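Local coordinates for uncharacterized protein (Bacteroides ovatus, PDB 5CAG) that probably serves as the anchoring subunit of a fimbrium and, as a predicted lipoprotein of the FimB/Mfa2 family, is probably held in the outer membrane, at residues T96-N100 with M110-P114; K139-K145 with K206-M211; S148-E152 with P272-L277; P186-E190 with F201-F205; G229-L235 with E246-T252. All coordinates share one frame. Residues are numbered along the deposited sequence.

Interaction 1 of 5, residues T96-N100 with M110-P114; sequences TGNCN and MVWSP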
# COMPACT_ATOMS: atom_id res chain seq x y z
N THR A 96 -1.15 3.55 -6.72
CA THR A 96 0.12 3.94 -7.34
C THR A 96 -0.08 4.31 -8.79
O THR A 96 -1.05 3.87 -9.42
CB THR A 96 1.12 2.84 -7.23
OG1 THR A 96 0.49 1.60 -7.59
CG2 THR A 96 1.78 2.81 -5.88
N GLY A 97 0.84 5.10 -9.33
CA GLY A 97 0.74 5.48 -10.74
C GLY A 97 1.15 4.37 -11.69
O GLY A 97 1.80 3.41 -11.27
N ASN A 98 0.76 4.49 -12.98
CA ASN A 98 1.21 3.54 -13.99
C ASN A 98 2.66 3.87 -14.37
O ASN A 98 3.01 5.05 -14.35
CB ASN A 98 0.30 3.55 -15.18
CG ASN A 98 -0.89 2.68 -15.01
OD1 ASN A 98 -1.99 3.14 -14.72
ND2 ASN A 98 -0.71 1.38 -15.23
N CYS A 99 3.51 2.85 -14.62
CA CYS A 99 4.94 3.02 -14.93
C CYS A 99 5.10 3.77 -16.22
O CYS A 99 4.84 3.25 -17.32
CB CYS A 99 5.70 1.70 -14.97
SG CYS A 99 5.44 0.67 -13.52
N ASN A 100 5.52 5.01 -16.09
CA ASN A 100 5.70 5.84 -17.24
C ASN A 100 7.16 6.08 -17.42
O ASN A 100 7.93 6.01 -16.45
CB ASN A 100 4.91 7.15 -17.08
CG ASN A 100 3.39 7.00 -17.08
OD1 ASN A 100 2.78 6.15 -17.76
ND2 ASN A 100 2.72 7.88 -16.32
N MSE A 110 1.60 -1.62 -16.34
CA MSE A 110 1.98 -1.88 -14.95
C MSE A 110 1.94 -0.62 -14.07
O MSE A 110 1.96 0.50 -14.58
CB MSE A 110 3.39 -2.46 -14.88
CG MSE A 110 3.59 -3.67 -15.75
SE MSE A 110 5.45 -4.25 -15.66
CE MSE A 110 5.45 -5.59 -17.06
N VAL A 111 1.91 -0.82 -12.74
CA VAL A 111 1.89 0.22 -11.70
C VAL A 111 3.12 0.09 -10.78
O VAL A 111 3.68 -1.00 -10.64
CB VAL A 111 0.58 0.17 -10.89
CG1 VAL A 111 -0.63 0.39 -11.80
CG2 VAL A 111 0.45 -1.14 -10.12
N TRP A 112 3.53 1.18 -10.14
CA TRP A 112 4.70 1.18 -9.27
C TRP A 112 4.42 0.48 -7.96
O TRP A 112 3.26 0.44 -7.54
CB TRP A 112 5.14 2.60 -8.97
CG TRP A 112 5.44 3.45 -10.17
CD1 TRP A 112 4.67 4.45 -10.68
CD2 TRP A 112 6.64 3.43 -10.95
NE1 TRP A 112 5.29 5.02 -11.77
CE2 TRP A 112 6.51 4.43 -11.94
CE3 TRP A 112 7.82 2.66 -10.91
CZ2 TRP A 112 7.52 4.68 -12.88
CZ3 TRP A 112 8.82 2.93 -11.83
CH2 TRP A 112 8.67 3.92 -12.80
N SER A 113 5.47 -0.08 -7.31
CA SER A 113 5.33 -0.72 -5.98
C SER A 113 5.07 0.36 -4.94
O SER A 113 5.65 1.45 -5.05
CB SER A 113 6.56 -1.55 -5.60
OG SER A 113 7.62 -1.45 -6.54
N PRO A 114 4.12 0.12 -4.02
CA PRO A 114 3.78 1.16 -3.05
C PRO A 114 4.86 1.36 -2.01
O PRO A 114 5.41 0.39 -1.52
CB PRO A 114 2.50 0.62 -2.42
CG PRO A 114 2.60 -0.83 -2.54
CD PRO A 114 3.27 -1.07 -3.84
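The backbones of T96-N100 and M110-P114 run in roughly opposed directions, with end-to-end vectors 135° apart. They meet in a single beta bridge between N98 and V111, whose CA atoms are 4.1 Å apart. This is an isolated bridge inside one long connection, between strand 93-96 and strand 118-127, and not a regular sheet. Two backbone hydrogen bonds flank the closest point. W112 N donates to G97 O at 3.0 Å, and C99 N donates to M110 O at 2.8 Å. M110 O is shared, because N98 ND2 also donates to it at 2.9 Å. N98 ND2 has a further partner in Q185. T96 points toward the other segment, and its OG1 donates to W112 O at 3.0 Å. Its CG2 rests 3.8 Å from P114 CA. The bridge closes off the nine residues between the segments as a loop without helix or strand. The closed loop is tied to the strand 187-193 region: V111 makes backbone hydrogen bonds with P186 and Y188, and C99 and M110 pack on Y188. W112 is the residue most covered here. Its indole lies against C99, in a Cys sulfur-aromatic contact. C99 SG stands over one face of the six-membered ring, 4.1 Å from its centroid and 15° off the ring normal.

Interaction 2 of 5, residues K139-K145 with K206-M211; sequences KLESVVK and KQVKEM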
# COMPACT_ATOMS: atom_id res chain seq x y z
N LYS A 139 -1.88 4.83 17.45
CA LYS A 139 -0.73 4.14 16.86
C LYS A 139 -1.16 3.81 15.44
O LYS A 139 -2.33 3.50 15.23
CB LYS A 139 -0.39 2.88 17.66
CG LYS A 139 0.84 2.15 17.17
CD LYS A 139 1.43 1.16 18.16
CE LYS A 139 2.58 1.72 18.97
NZ LYS A 139 3.02 0.77 20.03
N LEU A 140 -0.27 3.97 14.46
CA LEU A 140 -0.74 3.69 13.11
C LEU A 140 -0.29 2.32 12.68
O LEU A 140 0.57 1.74 13.34
CB LEU A 140 -0.27 4.77 12.16
CG LEU A 140 -1.31 5.81 11.80
CD1 LEU A 140 -1.84 6.52 13.02
CD2 LEU A 140 -0.72 6.81 10.85
N GLU A 141 -0.89 1.77 11.64
CA GLU A 141 -0.53 0.42 11.21
C GLU A 141 0.15 0.43 9.83
O GLU A 141 -0.34 1.09 8.92
CB GLU A 141 -1.78 -0.47 11.20
CG GLU A 141 -1.66 -1.74 10.37
CD GLU A 141 -2.91 -2.56 10.21
OE1 GLU A 141 -4.04 -2.02 10.36
OE2 GLU A 141 -2.76 -3.74 9.85
N SER A 142 1.27 -0.33 9.67
CA SER A 142 1.91 -0.42 8.37
C SER A 142 1.07 -1.32 7.50
O SER A 142 0.94 -2.50 7.81
CB SER A 142 3.35 -0.91 8.47
OG SER A 142 3.90 -0.77 7.17
N VAL A 143 0.44 -0.75 6.47
CA VAL A 143 -0.45 -1.51 5.58
C VAL A 143 0.27 -1.94 4.29
O VAL A 143 -0.39 -2.41 3.36
CB VAL A 143 -1.72 -0.70 5.29
CG1 VAL A 143 -2.55 -0.53 6.55
CG2 VAL A 143 -1.38 0.65 4.67
N VAL A 144 1.60 -1.82 4.22
CA VAL A 144 2.37 -2.24 3.06
C VAL A 144 3.28 -3.39 3.46
O VAL A 144 4.13 -3.21 4.33
CB VAL A 144 3.18 -1.09 2.43
CG1 VAL A 144 4.04 -1.61 1.29
CG2 VAL A 144 2.28 0.03 1.96
N LYS A 145 3.11 -4.57 2.82
CA LYS A 145 3.92 -5.78 3.04
C LYS A 145 5.13 -5.76 2.08
O LYS A 145 4.96 -5.45 0.91
CB LYS A 145 3.09 -7.08 2.84
CG LYS A 145 2.04 -7.44 3.93
CD LYS A 145 1.58 -8.94 3.87
CE LYS A 145 0.70 -9.46 5.03
NZ LYS A 145 -0.78 -9.61 4.71
N LYS A 206 -1.49 -4.76 2.24
CA LYS A 206 -2.07 -5.87 3.01
C LYS A 206 -3.45 -6.20 2.43
O LYS A 206 -4.16 -5.28 1.98
CB LYS A 206 -2.22 -5.48 4.50
CG LYS A 206 -1.01 -5.70 5.36
CD LYS A 206 -1.34 -5.44 6.84
CE LYS A 206 -0.13 -5.64 7.72
NZ LYS A 206 -0.26 -4.98 9.04
N GLN A 207 -3.85 -7.48 2.40
CA GLN A 207 -5.17 -7.83 1.87
C GLN A 207 -6.25 -7.24 2.78
O GLN A 207 -7.28 -6.73 2.31
CB GLN A 207 -5.33 -9.35 1.74
CG GLN A 207 -6.25 -9.77 0.61
CD GLN A 207 -6.47 -11.26 0.68
OE1 GLN A 207 -7.40 -11.73 1.34
NE2 GLN A 207 -5.59 -12.02 0.05
N VAL A 208 -5.98 -7.31 4.11
CA VAL A 208 -6.83 -6.78 5.16
C VAL A 208 -6.00 -6.26 6.32
O VAL A 208 -5.02 -6.91 6.73
CB VAL A 208 -7.86 -7.82 5.72
CG1 VAL A 208 -8.98 -7.11 6.47
CG2 VAL A 208 -8.44 -8.70 4.63
N LYS A 209 -6.47 -5.11 6.87
CA LYS A 209 -6.11 -4.44 8.12
C LYS A 209 -5.91 -5.55 9.20
O LYS A 209 -6.72 -6.49 9.31
CB LYS A 209 -7.27 -3.47 8.47
CG LYS A 209 -7.51 -3.05 9.94
CD LYS A 209 -8.71 -2.05 10.09
CE LYS A 209 -8.65 -1.08 11.28
NZ LYS A 209 -7.61 0.02 11.17
N GLU A 210 -4.81 -5.47 9.94
CA GLU A 210 -4.48 -6.44 10.97
C GLU A 210 -4.74 -5.82 12.35
O GLU A 210 -4.80 -6.58 13.33
CB GLU A 210 -3.03 -6.95 10.82
CG GLU A 210 -2.87 -7.92 9.66
CD GLU A 210 -1.51 -8.54 9.35
OE1 GLU A 210 -0.49 -8.13 9.97
OE2 GLU A 210 -1.46 -9.40 8.45
N MSE A 211 -4.91 -4.46 12.45
CA MSE A 211 -5.14 -3.85 13.77
C MSE A 211 -6.45 -4.35 14.40
O MSE A 211 -7.48 -4.52 13.72
CB MSE A 211 -5.09 -2.34 13.70
CG MSE A 211 -5.16 -1.64 15.07
SE MSE A 211 -5.22 0.32 14.93
CE MSE A 211 -3.36 0.61 14.51
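K206 and E141 bury the most surface in this contact, followed by M211. E141 lies on strand 134-154 and points its side chain toward the loop that follows strand 197-205. E141 OE2 forms a salt bridge with K206 NZ at 2.9 Å and accepts a hydrogen bond from E210 N at 2.7 Å. E141 OE1 accepts a weak bond from M211 N at 3.3 Å. K206 is fixed at both ends: K206 N donates to V143 O at 2.8 Å, and K206 NZ also donates to S142 O at 3.0 Å. M211, a selenomethionine, brings its CE to 3.2 Å from K139 O and packs on L120. E210 extends the salt-bridge network, through a weak 3.3 Å link from its OE1 to K206 NZ and a long one, 3.8 Å, from its OE2 to K145 NZ. E141 is buried, and its charge is met by K206 NZ and backbone NH groups; the loop is fastened to the strand mainly by polar bonds.

Interaction 3 of 5, residues S148-E152 with P272-L277; sequences SFAVE and PPEIEL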
# COMPACT_ATOMS: atom_id res chain seq x y z
N SER A 148 10.52 -10.39 -1.11
CA SER A 148 11.79 -10.61 -1.78
C SER A 148 11.84 -12.06 -2.23
O SER A 148 11.20 -12.91 -1.62
CB SER A 148 12.97 -10.28 -0.87
OG SER A 148 13.16 -11.20 0.20
N PHE A 149 12.59 -12.36 -3.29
CA PHE A 149 12.77 -13.73 -3.76
C PHE A 149 14.05 -13.85 -4.56
O PHE A 149 14.65 -12.84 -4.96
CB PHE A 149 11.57 -14.23 -4.59
CG PHE A 149 11.48 -13.61 -5.96
CD1 PHE A 149 12.14 -14.19 -7.05
CD2 PHE A 149 10.76 -12.45 -6.18
CE1 PHE A 149 12.10 -13.60 -8.31
CE2 PHE A 149 10.69 -11.88 -7.45
CZ PHE A 149 11.37 -12.46 -8.50
N ALA A 150 14.45 -15.08 -4.82
CA ALA A 150 15.58 -15.40 -5.66
C ALA A 150 15.24 -16.66 -6.45
O ALA A 150 14.65 -17.59 -5.89
CB ALA A 150 16.84 -15.58 -4.83
N VAL A 151 15.50 -16.66 -7.76
CA VAL A 151 15.21 -17.84 -8.55
C VAL A 151 16.39 -18.10 -9.49
O VAL A 151 17.02 -17.17 -10.01
CB VAL A 151 13.84 -17.81 -9.25
CG1 VAL A 151 13.75 -16.67 -10.24
CG2 VAL A 151 13.53 -19.13 -9.92
N GLU A 152 16.73 -19.36 -9.62
CA GLU A 152 17.83 -19.81 -10.45
C GLU A 152 17.43 -19.76 -11.92
O GLU A 152 16.34 -20.22 -12.27
CB GLU A 152 18.16 -21.23 -10.01
CG GLU A 152 19.59 -21.66 -10.22
CD GLU A 152 19.77 -23.09 -9.74
OE1 GLU A 152 19.75 -23.30 -8.50
OE2 GLU A 152 19.84 -24.00 -10.60
N PRO A 272 17.31 -13.35 0.07
CA PRO A 272 15.94 -13.61 -0.35
C PRO A 272 15.65 -15.08 -0.52
O PRO A 272 16.54 -15.85 -0.90
CB PRO A 272 15.83 -12.85 -1.67
CG PRO A 272 16.89 -11.81 -1.59
CD PRO A 272 18.02 -12.53 -0.92
N PRO A 273 14.42 -15.50 -0.15
CA PRO A 273 14.04 -16.91 -0.26
C PRO A 273 14.13 -17.48 -1.68
O PRO A 273 13.66 -16.83 -2.62
CB PRO A 273 12.57 -16.91 0.18
CG PRO A 273 12.37 -15.68 0.91
CD PRO A 273 13.30 -14.68 0.33
N GLU A 274 14.71 -18.69 -1.83
CA GLU A 274 14.78 -19.28 -3.17
C GLU A 274 13.41 -19.87 -3.57
O GLU A 274 12.73 -20.53 -2.77
CB GLU A 274 15.91 -20.34 -3.33
CG GLU A 274 15.92 -21.06 -4.67
CD GLU A 274 17.26 -21.56 -5.19
OE1 GLU A 274 17.75 -22.59 -4.69
OE2 GLU A 274 17.79 -20.94 -6.15
N ILE A 275 12.99 -19.56 -4.79
CA ILE A 275 11.83 -20.14 -5.41
C ILE A 275 12.39 -21.34 -6.18
O ILE A 275 13.04 -21.19 -7.22
CB ILE A 275 11.04 -19.12 -6.27
CG1 ILE A 275 10.52 -17.97 -5.41
CG2 ILE A 275 9.89 -19.82 -6.98
CD1 ILE A 275 9.74 -16.85 -6.16
N GLU A 276 12.25 -22.52 -5.58
CA GLU A 276 12.68 -23.79 -6.15
C GLU A 276 11.70 -24.20 -7.25
O GLU A 276 10.48 -24.09 -7.08
CB GLU A 276 12.78 -24.88 -5.07
CG GLU A 276 14.19 -25.18 -4.61
CD GLU A 276 14.26 -25.89 -3.28
OE1 GLU A 276 14.16 -27.14 -3.25
OE2 GLU A 276 14.40 -25.19 -2.25
N LEU A 277 12.25 -24.61 -8.40
CA LEU A 277 11.44 -25.02 -9.53
C LEU A 277 11.67 -26.49 -9.82
O LEU A 277 12.80 -26.95 -9.66
CB LEU A 277 11.81 -24.18 -10.77
CG LEU A 277 11.29 -22.74 -10.81
CD1 LEU A 277 11.94 -21.97 -11.94
CD2 LEU A 277 9.78 -22.70 -11.00
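S148 opens the contact on strand 134-154. Its side chain points toward the prolines, with S148 OG 3.5 Å from P273 CD and 3.7 Å from P272 CB. The CA-to-CB bond of F149 points away, yet its CB lies 3.6 Å from I275 CD1. The F149 CA also approaches P273 O at 3.4 Å in a CA-H...O contact. The ring itself lies inside the domain against L233, L235 and L258. A150 makes both hydrogen bonds of the contact. A150 N donates to P273 O at 2.9 Å, and A150 O receives I275 N at 2.8 Å. These bonds bracket E274, which pairs with A150 in a parallel beta bridge with CA atoms 4.7 Å apart. The short, weakly bonded strand 274-275 thus lies parallel to strand 134-154 in the large mixed sheet, at one well-formed bridge. It lies far along the sequence, beyond the hairpin of strands 232-239 and 244-250. A150 CB also meets P272 CB at 4.3 Å. V151 lies on the same face as I275, and their CB atoms are 4.3 Å apart. V151 CG2 reaches L277 CD1 at 3.8 Å, so the apolar contact runs on past the hydrogen bonds. I275 continues inward onto V251, I254 and L258. At the exposed end, E152 OE1 and E274 OE2 bring like charges within 3.9 Å.

Interaction 4 of 5, residues P186-E190 with F201-F205; sequences PIYFE and FFTAF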
# COMPACT_ATOMS: atom_id res chain seq x y z
N PRO A 186 -0.50 -5.22 -13.08
CA PRO A 186 0.64 -5.78 -12.35
C PRO A 186 1.54 -4.76 -11.67
O PRO A 186 1.73 -3.65 -12.17
CB PRO A 186 1.43 -6.51 -13.44
CG PRO A 186 0.45 -6.71 -14.55
CD PRO A 186 -0.39 -5.49 -14.52
N ILE A 187 2.12 -5.16 -10.52
CA ILE A 187 3.08 -4.30 -9.83
C ILE A 187 4.43 -4.57 -10.46
O ILE A 187 4.85 -5.72 -10.53
CB ILE A 187 3.10 -4.53 -8.30
CG1 ILE A 187 1.75 -4.17 -7.67
CG2 ILE A 187 4.24 -3.72 -7.66
CD1 ILE A 187 1.59 -4.67 -6.28
N TYR A 188 5.10 -3.53 -10.94
CA TYR A 188 6.41 -3.66 -11.54
C TYR A 188 7.47 -3.61 -10.50
O TYR A 188 7.38 -2.83 -9.55
CB TYR A 188 6.63 -2.52 -12.55
CG TYR A 188 8.08 -2.13 -12.83
CD1 TYR A 188 8.82 -2.79 -13.81
CD2 TYR A 188 8.65 -1.04 -12.21
CE1 TYR A 188 10.11 -2.38 -14.13
CE2 TYR A 188 9.94 -0.62 -12.53
CZ TYR A 188 10.68 -1.31 -13.47
OH TYR A 188 11.95 -0.88 -13.76
N PHE A 189 8.55 -4.36 -10.74
CA PHE A 189 9.74 -4.32 -9.90
C PHE A 189 10.96 -4.65 -10.74
O PHE A 189 10.87 -5.38 -11.72
CB PHE A 189 9.61 -5.24 -8.67
CG PHE A 189 9.26 -6.66 -8.98
CD1 PHE A 189 10.24 -7.61 -9.23
CD2 PHE A 189 7.93 -7.07 -9.01
CE1 PHE A 189 9.91 -8.94 -9.49
CE2 PHE A 189 7.59 -8.40 -9.30
CZ PHE A 189 8.58 -9.32 -9.53
N GLU A 190 12.09 -4.06 -10.39
CA GLU A 190 13.35 -4.35 -11.06
C GLU A 190 13.87 -5.66 -10.52
O GLU A 190 13.58 -6.03 -9.36
CB GLU A 190 14.38 -3.25 -10.84
CG GLU A 190 13.85 -1.87 -11.14
CD GLU A 190 14.84 -0.74 -11.02
OE1 GLU A 190 15.99 -0.99 -10.56
OE2 GLU A 190 14.46 0.40 -11.38
N PHE A 201 13.05 -7.51 -5.25
CA PHE A 201 12.36 -6.99 -4.07
C PHE A 201 11.16 -6.21 -4.52
O PHE A 201 11.28 -5.44 -5.49
CB PHE A 201 13.30 -6.08 -3.27
CG PHE A 201 14.49 -6.78 -2.65
CD1 PHE A 201 15.60 -7.11 -3.42
CD2 PHE A 201 14.51 -7.08 -1.29
CE1 PHE A 201 16.69 -7.79 -2.85
CE2 PHE A 201 15.61 -7.76 -0.73
CZ PHE A 201 16.69 -8.10 -1.51
N PHE A 202 10.02 -6.38 -3.86
CA PHE A 202 8.82 -5.64 -4.21
C PHE A 202 7.91 -5.51 -3.00
O PHE A 202 8.19 -6.08 -1.94
CB PHE A 202 8.09 -6.28 -5.40
CG PHE A 202 7.51 -7.64 -5.16
CD1 PHE A 202 8.29 -8.79 -5.33
CD2 PHE A 202 6.19 -7.79 -4.76
CE1 PHE A 202 7.75 -10.06 -5.10
CE2 PHE A 202 5.67 -9.06 -4.51
CZ PHE A 202 6.45 -10.18 -4.69
N THR A 203 6.84 -4.72 -3.13
CA THR A 203 5.87 -4.48 -2.06
C THR A 203 4.46 -4.48 -2.59
O THR A 203 4.26 -4.24 -3.78
CB THR A 203 6.12 -3.13 -1.39
OG1 THR A 203 5.98 -2.11 -2.37
CG2 THR A 203 7.46 -3.04 -0.71
N ALA A 204 3.48 -4.70 -1.71
CA ALA A 204 2.06 -4.66 -2.01
C ALA A 204 1.29 -4.31 -0.75
O ALA A 204 1.82 -4.46 0.36
CB ALA A 204 1.62 -6.01 -2.55
N PHE A 205 0.06 -3.82 -0.89
CA PHE A 205 -0.77 -3.52 0.27
C PHE A 205 -1.24 -4.81 0.91
O PHE A 205 -1.35 -5.85 0.22
CB PHE A 205 -1.97 -2.65 -0.12
CG PHE A 205 -1.60 -1.23 -0.48
CD1 PHE A 205 -1.08 -0.36 0.48
CD2 PHE A 205 -1.73 -0.77 -1.79
CE1 PHE A 205 -0.71 0.95 0.13
CE2 PHE A 205 -1.35 0.54 -2.12
CZ PHE A 205 -0.85 1.39 -1.16
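F189 lays its ring against that of F202 in an offset stack. The centroids are 4.8 Å apart and the planes differ by 21°. The two phenylalanines belong to neighbouring strands of a beta hairpin, 187-193 and 197-205. Over the residues compared here the strands are nearly antiparallel, at 158°. Their axes come no closer than 6.7 Å, however, and the segments share no hydrogen bonds. The hairpin arms have splayed apart, and side chains fill the gap. Each strand bonds to another neighbour instead. I187 and F189 pair through the backbone with I166 and G164 of strand 159-167, while F202 pairs with Y147 of strand 134-154. The stack therefore lies where the two arms part to join different strands. F202 extends the aromatic packing to Y147, whose ring it meets at about 10°, and it also touches F149. Both F189 and F202 point toward the opposite segment, and F189 CD2 comes to 3.7 Å from F202 CB. F189 CB also meets the other backbone, 3.6 Å from F201 O. Farther toward the open end, I187 spans the wider space. Its CD1 lies 4.0 Å from A204 CB and 3.7 Å from T203 O.

Interaction 5 of 5, residues G229-L235 with E246-T252; sequences GAIILIL and EATIDVT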
# COMPACT_ATOMS: atom_id res chain seq x y z
N GLY A 229 -8.19 -15.70 -5.86
CA GLY A 229 -7.14 -14.91 -6.52
C GLY A 229 -5.82 -15.64 -6.66
O GLY A 229 -5.23 -16.06 -5.66
N ALA A 230 -5.36 -15.80 -7.92
CA ALA A 230 -4.10 -16.44 -8.25
C ALA A 230 -2.99 -15.42 -8.25
O ALA A 230 -3.21 -14.28 -8.69
CB ALA A 230 -4.21 -17.10 -9.61
N ILE A 231 -1.81 -15.78 -7.73
CA ILE A 231 -0.69 -14.86 -7.65
C ILE A 231 0.39 -15.30 -8.62
O ILE A 231 1.00 -16.35 -8.43
CB ILE A 231 -0.17 -14.70 -6.22
CG1 ILE A 231 -1.31 -14.22 -5.31
CG2 ILE A 231 1.01 -13.72 -6.18
CD1 ILE A 231 -0.98 -14.13 -3.88
N ILE A 232 0.63 -14.49 -9.66
CA ILE A 232 1.58 -14.84 -10.70
C ILE A 232 2.74 -13.83 -10.83
O ILE A 232 2.55 -12.63 -11.03
CB ILE A 232 0.83 -15.03 -12.04
CG1 ILE A 232 0.02 -16.32 -12.01
CG2 ILE A 232 1.79 -15.07 -13.21
CD1 ILE A 232 -1.38 -16.10 -11.75
N LEU A 233 3.94 -14.38 -10.73
CA LEU A 233 5.21 -13.71 -10.89
C LEU A 233 5.61 -13.87 -12.34
O LEU A 233 5.54 -14.99 -12.86
CB LEU A 233 6.23 -14.35 -9.97
CG LEU A 233 7.30 -13.46 -9.46
CD1 LEU A 233 7.89 -14.03 -8.20
CD2 LEU A 233 8.38 -13.28 -10.47
N ILE A 234 5.97 -12.75 -13.02
CA ILE A 234 6.36 -12.76 -14.43
C ILE A 234 7.72 -12.15 -14.56
O ILE A 234 7.94 -11.03 -14.11
CB ILE A 234 5.35 -12.08 -15.41
CG1 ILE A 234 3.86 -12.44 -15.12
CG2 ILE A 234 5.70 -12.44 -16.85
CD1 ILE A 234 3.05 -11.42 -14.14
N LEU A 235 8.65 -12.88 -15.15
CA LEU A 235 9.99 -12.39 -15.38
C LEU A 235 10.16 -12.15 -16.87
O LEU A 235 10.07 -13.10 -17.67
CB LEU A 235 11.04 -13.37 -14.83
CG LEU A 235 11.04 -13.61 -13.31
CD1 LEU A 235 12.06 -14.69 -12.95
CD2 LEU A 235 11.32 -12.30 -12.53
N GLU A 246 9.79 -14.67 -21.77
CA GLU A 246 9.12 -14.52 -20.48
C GLU A 246 9.04 -15.83 -19.71
O GLU A 246 9.01 -16.92 -20.29
CB GLU A 246 7.71 -13.97 -20.71
CG GLU A 246 7.50 -12.59 -20.15
CD GLU A 246 6.24 -11.92 -20.66
OE1 GLU A 246 5.13 -12.42 -20.35
OE2 GLU A 246 6.35 -10.91 -21.40
N ALA A 247 9.01 -15.71 -18.39
CA ALA A 247 8.84 -16.84 -17.49
C ALA A 247 7.73 -16.48 -16.51
O ALA A 247 7.81 -15.47 -15.80
CB ALA A 247 10.14 -17.22 -16.79
N THR A 248 6.66 -17.24 -16.56
CA THR A 248 5.48 -17.06 -15.74
C THR A 248 5.55 -18.12 -14.61
O THR A 248 5.68 -19.30 -14.92
CB THR A 248 4.23 -17.18 -16.64
OG1 THR A 248 4.50 -16.63 -17.94
CG2 THR A 248 3.03 -16.50 -16.05
N ILE A 249 5.55 -17.69 -13.32
CA ILE A 249 5.60 -18.56 -12.13
C ILE A 249 4.39 -18.29 -11.26
O ILE A 249 4.10 -17.13 -10.95
CB ILE A 249 6.89 -18.37 -11.30
CG1 ILE A 249 8.13 -18.64 -12.13
CG2 ILE A 249 6.86 -19.25 -10.04
CD1 ILE A 249 9.30 -17.85 -11.65
N ASP A 250 3.70 -19.36 -10.85
CA ASP A 250 2.54 -19.32 -9.97
C ASP A 250 3.04 -19.47 -8.54
O ASP A 250 3.46 -20.56 -8.14
CB ASP A 250 1.54 -20.42 -10.36
CG ASP A 250 0.20 -20.37 -9.67
OD1 ASP A 250 0.15 -19.93 -8.51
OD2 ASP A 250 -0.78 -20.89 -10.25
N VAL A 251 3.04 -18.35 -7.80
CA VAL A 251 3.51 -18.32 -6.42
C VAL A 251 2.35 -18.30 -5.42
O VAL A 251 2.60 -18.06 -4.23
CB VAL A 251 4.47 -17.14 -6.15
CG1 VAL A 251 5.78 -17.28 -6.93
CG2 VAL A 251 3.80 -15.81 -6.44
N THR A 252 1.10 -18.56 -5.89
CA THR A 252 -0.07 -18.54 -5.01
C THR A 252 0.18 -19.31 -3.70
O THR A 252 -0.00 -18.72 -2.63
CB THR A 252 -1.35 -19.05 -5.70
OG1 THR A 252 -1.46 -18.49 -7.01
CG2 THR A 252 -2.60 -18.70 -4.92
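A threonine side chain takes over where the backbone pairing ends: I231 N donates to T252 OG1 at 2.8 Å, in place of a carbonyl partner. The rest is a regular antiparallel beta hairpin of strands 232-239 and 244-250. L233 with I249 and L235 with A247 are hydrogen-bonded pairs; I232 with D250 and I234 with T248 are non-hydrogen-bonded pairs. L233 N to I249 O is 2.8 Å, and I249 N to L233 O is 2.7 Å. One more bond, V251 N to I231 O at 2.9 Å, follows beyond the strand end. On the face with L233, L235, A247 and I249, the leucines and I249 are buried, and L233 and L235 pack on F149. On the other face, I232 CG2 meets T248 CG2 at 3.4 Å, with exposed T248 and D250. D250 shapes the end of the strand by an Asx turn. D250 OD1 accepts T252 N at 3.1 Å and T252 OG1 at 2.6 Å, which holds the hydroxyl in place for I231.

Interaction 1 is a buried loop contact; interactions 2 to 5 are partly buried, with exposed residues at their edges. Interactions 3, 4 and 5 share one apolar interior: F149 touches F189 and F202 of interaction 4 and L233 and L235 of interaction 5. All three reach the same large sheet, but only 3 and 5 pair their segments through the backbone. Interaction 2 uses the same strand 134-154 as interaction 3, yet their centres are about 25 Å apart, and salt bridges and polar bonds dominate there. Its K145 N probably bonds to A204 O of interaction 4. Interaction 1 lies near interaction 4: P114 O and V111 N join it to T203 OG1 and P186 O.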